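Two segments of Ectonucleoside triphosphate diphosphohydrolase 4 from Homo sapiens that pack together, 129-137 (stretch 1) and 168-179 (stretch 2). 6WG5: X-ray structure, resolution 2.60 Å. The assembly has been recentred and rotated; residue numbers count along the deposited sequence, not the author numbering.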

# COMPACT_ATOMS: atom_id res chain seq x y z
N ILE A 129 10.03 3.29 15.63
CA ILE A 129 9.63 1.89 15.57
C ILE A 129 8.11 1.87 15.44
O ILE A 129 7.39 2.20 16.39
CB ILE A 129 10.09 1.10 16.80
CG1 ILE A 129 11.62 1.14 16.90
CG2 ILE A 129 9.58 -0.34 16.74
CD1 ILE A 129 12.19 0.46 18.13
N LEU A 130 7.62 1.49 14.26
CA LEU A 130 6.20 1.54 13.94
C LEU A 130 5.73 0.13 13.61
O LEU A 130 6.24 -0.50 12.67
CB LEU A 130 5.95 2.49 12.77
CG LEU A 130 6.62 3.86 12.93
CD1 LEU A 130 6.43 4.69 11.67
CD2 LEU A 130 6.08 4.60 14.15
N CYS A 131 4.76 -0.36 14.37
CA CYS A 131 4.26 -1.73 14.25
C CYS A 131 2.90 -1.72 13.56
O CYS A 131 2.09 -0.81 13.76
CB CYS A 131 4.15 -2.39 15.62
SG CYS A 131 5.52 -2.01 16.73
N THR A 132 2.65 -2.75 12.75
CA THR A 132 1.44 -2.80 11.94
C THR A 132 0.47 -3.87 12.44
O THR A 132 -0.01 -3.80 13.57
CB THR A 132 1.80 -3.03 10.47
OG1 THR A 132 2.63 -4.19 10.35
CG2 THR A 132 2.53 -1.82 9.91
N ALA A 133 0.16 -4.87 11.60
CA ALA A 133 -0.95 -5.77 11.88
C ALA A 133 -0.63 -6.74 13.01
O ALA A 133 -1.54 -7.15 13.75
CB ALA A 133 -1.34 -6.54 10.62
N GLY A 134 0.64 -7.13 13.16
CA GLY A 134 0.98 -8.09 14.20
C GLY A 134 0.61 -7.61 15.59
O GLY A 134 0.12 -8.39 16.41
N MET A 135 0.82 -6.33 15.87
CA MET A 135 0.54 -5.76 17.18
C MET A 135 -0.88 -5.22 17.30
O MET A 135 -1.35 -5.02 18.43
CB MET A 135 1.53 -4.64 17.49
CG MET A 135 2.95 -5.12 17.74
SD MET A 135 3.24 -5.58 19.46
CE MET A 135 3.17 -3.98 20.26
N ARG A 136 -1.56 -4.98 16.18
CA ARG A 136 -2.90 -4.40 16.23
C ARG A 136 -3.90 -5.36 16.86
O ARG A 136 -4.81 -4.92 17.58
CB ARG A 136 -3.35 -4.02 14.82
CG ARG A 136 -3.60 -2.54 14.62
CD ARG A 136 -3.87 -2.24 13.16
NE ARG A 136 -2.69 -1.70 12.48
CZ ARG A 136 -2.41 -1.89 11.19
NH1 ARG A 136 -3.20 -2.64 10.43
NH2 ARG A 136 -1.31 -1.35 10.67
N ILE A 137 -3.75 -6.66 16.62
CA ILE A 137 -4.71 -7.64 17.12
C ILE A 137 -4.34 -8.19 18.49
O ILE A 137 -5.06 -9.04 19.02
CB ILE A 137 -4.88 -8.82 16.13
CG1 ILE A 137 -3.52 -9.36 15.67
CG2 ILE A 137 -5.73 -8.39 14.94
CD1 ILE A 137 -3.60 -10.63 14.85
N GLU A 168 5.36 3.25 18.56
CA GLU A 168 3.93 3.38 18.39
C GLU A 168 3.41 2.25 17.51
O GLU A 168 4.12 1.75 16.63
CB GLU A 168 3.58 4.74 17.78
CG GLU A 168 2.12 4.92 17.37
CD GLU A 168 1.89 6.21 16.62
OE1 GLU A 168 0.72 6.59 16.43
OE2 GLU A 168 2.89 6.85 16.21
N VAL A 169 2.17 1.85 17.77
CA VAL A 169 1.43 0.93 16.90
C VAL A 169 0.55 1.79 16.01
O VAL A 169 -0.43 2.38 16.47
CB VAL A 169 0.59 -0.07 17.71
CG1 VAL A 169 -0.19 -0.98 16.78
CG2 VAL A 169 1.49 -0.88 18.64
N ILE A 170 0.89 1.86 14.73
CA ILE A 170 0.15 2.71 13.79
C ILE A 170 -1.07 1.96 13.28
O ILE A 170 -1.07 0.72 13.17
CB ILE A 170 1.06 3.17 12.63
CG1 ILE A 170 1.54 1.97 11.81
CG2 ILE A 170 2.25 3.95 13.18
CD1 ILE A 170 2.25 2.35 10.52
N SER A 171 -2.12 2.71 12.96
CA SER A 171 -3.33 2.13 12.40
C SER A 171 -3.15 1.85 10.91
O SER A 171 -2.23 2.36 10.26
CB SER A 171 -4.51 3.07 12.61
OG SER A 171 -4.29 4.32 11.98
N GLY A 172 -4.04 1.01 10.38
CA GLY A 172 -4.02 0.75 8.95
C GLY A 172 -4.24 2.00 8.13
O GLY A 172 -3.68 2.14 7.03
N LYS A 173 -5.04 2.94 8.64
CA LYS A 173 -5.22 4.22 7.97
C LYS A 173 -3.90 4.97 7.87
O LYS A 173 -3.56 5.52 6.82
CB LYS A 173 -6.26 5.05 8.72
CG LYS A 173 -6.67 6.35 8.05
CD LYS A 173 -7.03 7.39 9.09
CE LYS A 173 -8.07 8.37 8.59
NZ LYS A 173 -8.51 9.28 9.69
N GLN A 174 -3.14 5.01 8.97
CA GLN A 174 -1.83 5.67 8.94
C GLN A 174 -0.89 4.97 7.97
O GLN A 174 -0.12 5.63 7.26
CB GLN A 174 -1.22 5.69 10.34
CG GLN A 174 -1.97 6.54 11.35
CD GLN A 174 -1.32 6.52 12.72
OE1 GLN A 174 -1.62 5.66 13.55
NE2 GLN A 174 -0.41 7.46 12.95
N GLU A 175 -0.93 3.64 7.93
CA GLU A 175 -0.07 2.91 7.00
C GLU A 175 -0.41 3.28 5.56
O GLU A 175 0.49 3.45 4.72
CB GLU A 175 -0.22 1.41 7.22
CG GLU A 175 0.93 0.59 6.67
CD GLU A 175 0.70 -0.90 6.80
OE1 GLU A 175 -0.20 -1.30 7.57
OE2 GLU A 175 1.41 -1.68 6.13
N GLY A 176 -1.70 3.42 5.25
CA GLY A 176 -2.09 3.84 3.91
C GLY A 176 -1.62 5.24 3.58
O GLY A 176 -1.15 5.51 2.47
N VAL A 177 -1.75 6.17 4.54
CA VAL A 177 -1.28 7.53 4.31
C VAL A 177 0.22 7.54 4.06
O VAL A 177 0.70 8.14 3.09
CB VAL A 177 -1.65 8.43 5.51
CG1 VAL A 177 -1.09 9.84 5.31
CG2 VAL A 177 -3.16 8.49 5.68
N TYR A 178 0.98 6.86 4.93
CA TYR A 178 2.43 6.83 4.76
C TYR A 178 2.81 6.25 3.40
O TYR A 178 3.73 6.77 2.74
CB TYR A 178 3.07 6.00 5.88
CG TYR A 178 3.02 6.65 7.25
CD1 TYR A 178 3.02 8.03 7.40
CD2 TYR A 178 2.99 5.87 8.40
CE1 TYR A 178 2.99 8.61 8.65
CE2 TYR A 178 2.96 6.44 9.66
CZ TYR A 178 2.96 7.82 9.78
OH TYR A 178 2.92 8.39 11.03
N ALA A 179 2.14 5.19 2.96
CA ALA A 179 2.43 4.63 1.65
C ALA A 179 2.07 5.62 0.54
O ALA A 179 2.78 5.73 -0.46
CB ALA A 179 1.69 3.31 1.46
O HOH W 1 3.80 -3.71 7.28

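The guanidinium of Arg136 works on the second stretch just past the point where the paired strands end. Near its plane, NE donates to the backbone Ile170 O at 3.0 Å, and NH2 of the same arginine reaches Glu175 OE1 at 3.3 Å in a hydrogen bond that is also a salt bridge; a weak bond from Arg136 NH2 to Ile170 O, also 3.3 Å, makes that carbonyl a shared acceptor. Over one face of the group lies the start of the second helix, with Arg136 CZ 3.4 Å from Gly172 N. Without a side chain, Gly172 leaves backbone alone at this point, though there would be room for a CB. The CA-to-CB bond of Arg136 points sideways, and it is the long chain that brings the charge nearer; chi1 (-118°) and chi3 (-100°) both lie between wells, while chi2 is t.

Before this junction the stretches run as parallel neighbours in a sheet, Leu130 paired with Glu168 and Cys131 with Val169. Glu168 uses both of its backbone polar atoms: its N donates to Ile129 O (3.2 Å), and its O accepts from Cys131 N (3.2 Å). The ladder ends with Ile170 N donating to Cys131 O at 3.1 Å, its angle of 138° more bent than the 160° and 161° of the other two. Leu130 CA adds a CA-H...O contact to Glu168 O at 3.4 Å.

Side chains alternate between the two faces of the sheet. On the face of Leu130 and Glu168, the buried leucine sets its CB 4.0 Å from Ile170 CG2 and its CD1 4.4 Å from Tyr178 CE2, so the side chain touches both the residue after the strand and, through CD1, the helix that follows. Glu168, partly exposed, extends with chi1 and chi2 both t, and its OE2 lies 4.4 Å from Leu130 CD2. On the face of Cys131 and Val169, the small cysteine places its CB 4.3 Å from Val169 CG2. Met135, from the short helix of the first stretch, points toward the second and brings its CE to 3.9 Å from the same Val169 CG2; its unbranched, flexible chain is well suited to folding over a compact valine, here with chi1, chi2 and chi3 all m.

Thr132 stands at the N-cap position of the first helix but makes no capping bond with its side chain. Its methyl instead packs across the contact, CG2 lying 4.2 Å from Ile170 CD1 and 3.6 Å from Glu175 OE1. A water joins Thr132 OG1 to Glu175 OE2 through two weak bonds of 3.3 Å each. Ser171 does cap its helix: its OG accepts from Gln174 N at 3.3 Å, while Ser171 N donates to Gln174 OE1 at 3.0 Å. This reciprocal pair ties down the turn that carries Gly172 past Arg136. In all, 545 Å² is buried between the stretches, counting both sides.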